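Tube-forming protein in Mycobacterial Envelpe, TiME (Mycolicibacterium smegmatis, PDB 7CU9) forms a tube across the mycobacterial outer envelope, a putative secretion channel for protein transport. Local coordinates at the interface of chains A and B. Sequence-based numbering; all coordinates share one arbitrary frame. Chains: chain A/B, Tube-forming protein in Mycobacterial Envelpe, TiME.

The interface of chains A and B. Residues chain A 60-64, 90; chain B 150, 170-172, 175.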
ATOM      1  N   ASP A  60       4.160  -9.480  -0.097  1.00 12.79           N
ATOM      2  CA  ASP A  60       4.471  -9.842  -1.497  1.00 12.96           C
ATOM      3  C   ASP A  60       5.075  -8.626  -2.180  1.00 12.69           C
ATOM      4  O   ASP A  60       4.698  -7.502  -1.864  1.00 11.68           O
ATOM      5  CB  ASP A  60       3.199 -10.265  -2.226  1.00 13.18           C
ATOM      6  CG  ASP A  60       3.483 -10.889  -3.573  1.00 13.86           C
ATOM      7  OD1 ASP A  60       4.006 -12.023  -3.585  1.00 14.91           O
ATOM      8  OD2 ASP A  60       3.198 -10.227  -4.588  1.00 14.22           O
ATOM      9  N   PRO A  61       6.012  -8.801  -3.135  1.00 12.56           N
ATOM     10  CA  PRO A  61       6.512  -7.656  -3.897  1.00 12.57           C
ATOM     11  C   PRO A  61       5.389  -6.807  -4.504  1.00 12.49           C
ATOM     12  O   PRO A  61       5.585  -5.614  -4.650  1.00 12.66           O
ATOM     13  CB  PRO A  61       7.362  -8.319  -4.987  1.00 12.69           C
ATOM     14  CG  PRO A  61       7.868  -9.572  -4.313  1.00 12.97           C
ATOM     15  CD  PRO A  61       6.692 -10.058  -3.488  1.00 12.88           C
ATOM     16  N   ASP A  62       4.242  -7.416  -4.827  1.00 11.99           N
ATOM     17  CA  ASP A  62       3.138  -6.736  -5.553  1.00 11.99           C
ATOM     18  C   ASP A  62       2.002  -6.334  -4.604  1.00 11.38           C
ATOM     19  O   ASP A  62       0.964  -5.883  -5.116  1.00 11.59           O
ATOM     20  CB  ASP A  62       2.662  -7.601  -6.718  1.00 12.79           C
ATOM     21  CG  ASP A  62       3.664  -7.587  -7.854  1.00 13.90           C
ATOM     22  OD1 ASP A  62       4.160  -6.484  -8.176  1.00 14.78           O
ATOM     23  OD2 ASP A  62       3.957  -8.667  -8.386  1.00 15.11           O
ATOM     24  N   LEU A  63       2.181  -6.426  -3.283  1.00 10.91           N
ATOM     25  CA  LEU A  63       1.180  -5.864  -2.336  1.00 10.67           C
ATOM     26  C   LEU A  63       1.292  -4.335  -2.371  1.00 10.58           C
ATOM     27  O   LEU A  63       2.322  -3.792  -1.933  1.00 10.61           O
ATOM     28  CB  LEU A  63       1.381  -6.410  -0.920  1.00 10.86           C
ATOM     29  CG  LEU A  63       0.327  -5.950   0.090  1.00 10.93           C
ATOM     30  CD1 LEU A  63      -1.069  -6.435  -0.290  1.00 10.97           C
ATOM     31  CD2 LEU A  63       0.691  -6.413   1.486  1.00 11.35           C
ATOM     32  N   ALA A  64       0.272  -3.664  -2.902  1.00 10.10           N
ATOM     33  CA  ALA A  64       0.260  -2.190  -3.057  1.00 10.14           C
ATOM     34  C   ALA A  64      -0.191  -1.530  -1.755  1.00 10.23           C
ATOM     35  O   ALA A  64       0.392  -0.506  -1.340  1.00 10.74           O
ATOM     36  CB  ALA A  64      -0.616  -1.795  -4.213  1.00 10.27           C
ATOM     37  N   ALA A  90      -0.782  -5.070  -7.111  1.00 11.85           N
ATOM     38  CA  ALA A  90      -0.433  -4.314  -8.336  1.00 12.37           C
ATOM     39  C   ALA A  90      -1.007  -5.017  -9.568  1.00 13.23           C
ATOM     40  O   ALA A  90      -1.266  -4.333 -10.573  1.00 14.05           O
ATOM     41  CB  ALA A  90       1.062  -4.157  -8.441  1.00 12.60           C
TER
ATOM     42  N   ARG B 150      11.032  -0.432  -1.349  1.00 11.60           N
ATOM     43  CA  ARG B 150      11.255   0.064  -2.726  1.00 11.15           C
ATOM     44  C   ARG B 150      10.580   1.425  -2.873  1.00 10.82           C
ATOM     45  O   ARG B 150       9.487   1.624  -2.320  1.00 10.41           O
ATOM     46  CB  ARG B 150      10.759  -0.932  -3.776  1.00 11.22           C
ATOM     47  CG  ARG B 150      11.570  -2.220  -3.791  1.00 11.27           C
ATOM     48  CD  ARG B 150      11.265  -3.099  -4.976  1.00 11.42           C
ATOM     49  NE  ARG B 150       9.896  -3.594  -4.893  1.00 11.23           N
ATOM     50  CZ  ARG B 150       9.195  -4.075  -5.913  1.00 11.59           C
ATOM     51  NH1 ARG B 150       9.730  -4.161  -7.121  1.00 11.66           N
ATOM     52  NH2 ARG B 150       7.951  -4.479  -5.723  1.00 11.62           N
ATOM     53  N   SER B 170       7.282  -0.923   1.663  1.00 11.17           N
ATOM     54  CA  SER B 170       7.365  -2.354   1.312  1.00 11.05           C
ATOM     55  C   SER B 170       6.341  -2.639   0.204  1.00 10.81           C
ATOM     56  O   SER B 170       5.580  -1.717  -0.182  1.00 10.77           O
ATOM     57  CB  SER B 170       7.173  -3.212   2.530  1.00 11.56           C
ATOM     58  OG  SER B 170       5.909  -2.973   3.116  1.00 12.98           O
ATOM     59  N   GLY B 171       6.333  -3.853  -0.336  1.00 10.61           N
ATOM     60  CA  GLY B 171       5.434  -4.201  -1.447  1.00 10.36           C
ATOM     61  C   GLY B 171       5.673  -3.292  -2.641  1.00 10.21           C
ATOM     62  O   GLY B 171       6.848  -3.067  -2.983  1.00 10.38           O
ATOM     63  N   ASN B 172       4.607  -2.771  -3.244  1.00 10.16           N
ATOM     64  CA  ASN B 172       4.672  -2.106  -4.573  1.00 10.30           C
ATOM     65  C   ASN B 172       3.990  -0.739  -4.507  1.00 10.03           C
ATOM     66  O   ASN B 172       2.750  -0.691  -4.571  1.00 10.02           O
ATOM     67  CB  ASN B 172       4.035  -2.990  -5.639  1.00 10.62           C
ATOM     68  CG  ASN B 172       4.364  -2.556  -7.050  1.00 11.26           C
ATOM     69  OD1 ASN B 172       4.469  -1.364  -7.333  1.00 11.10           O
ATOM     70  ND2 ASN B 172       4.528  -3.519  -7.939  1.00 12.10           N
ATOM     71  N   PRO B 175       1.450   1.422  -8.248  1.00 10.62           N
ATOM     72  CA  PRO B 175       0.077   1.866  -8.481  1.00 10.81           C
ATOM     73  C   PRO B 175      -0.209   3.235  -7.843  1.00 10.78           C
ATOM     74  O   PRO B 175      -0.804   4.086  -8.489  1.00 11.23           O
ATOM     75  CB  PRO B 175      -0.745   0.735  -7.853  1.00 10.93           C
ATOM     76  CG  PRO B 175       0.127  -0.478  -8.049  1.00 11.05           C
ATOM     77  CD  PRO B 175       1.526   0.034  -7.762  1.00 10.72           C
TER
HETATM   78  O   HOH W   1       7.054  -6.149  -7.919  1.00 16.85           O
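The loop A:Asp60 to A:Asp62, the start of strand 63-72 and the loop residue A:Ala90 between strand 81-89 and helix 92-104 of chain A meet, in chain B, the loop after strand 161-169, the first turn of helix 174-185 and the start of strand 150-158. The patch is a worked example of a loop read chiefly by B:Asn172, which is gripped through both backbone and side chain. Its backbone N donates to A:Leu63 O over 2.8 Å, arriving from above the carbonyl plane rather than along a lone pair. With CG anti to its own backbone N (chi1 -166°), its side chain runs alongside that of A:Asp62, the two pointing the same way. Carboxylate and amide are nearly coplanar, 30° apart. An in-plane N-H of B:Asn172 ND2 meets the anti lone pair of A:Asp62 OD1 at 3.0 Å. A:Asp62 has CG beside its backbone N (chi1 -74°), and that N is tied to A:Asp60 OD2 at 3.0 Å, a second-shell bond that braces the loop. A water also binds A:Asp62 OD1; it lies 2.9 Å from B:Arg150 NH2, bridging the carboxylate to the guanidinium. The arginine, its chain bent at chi3, brings the edge of its guanidinium to A:Pro61 O, 2.8 Å from NH2. That oxygen lies almost on the extension of the CZ-NH2 bond, between the N-H directed at the water and the one given to B:Gly171 O at 3.3 Å, so this is a close electrostatic approach, not a hydrogen bond. The positive charge may still stabilise the proline carbonyl and the nearby carboxylate. The methyl of A:Ala90 lies over one face of the B:Asn172 amide and touches the ring of B:Pro175, CB to CG 3.8 Å. Although the structure alone does not show that this pairing is the biological one, the patch links two copies without exact two-fold symmetry in the deposited pair and could contribute to assembling a tube.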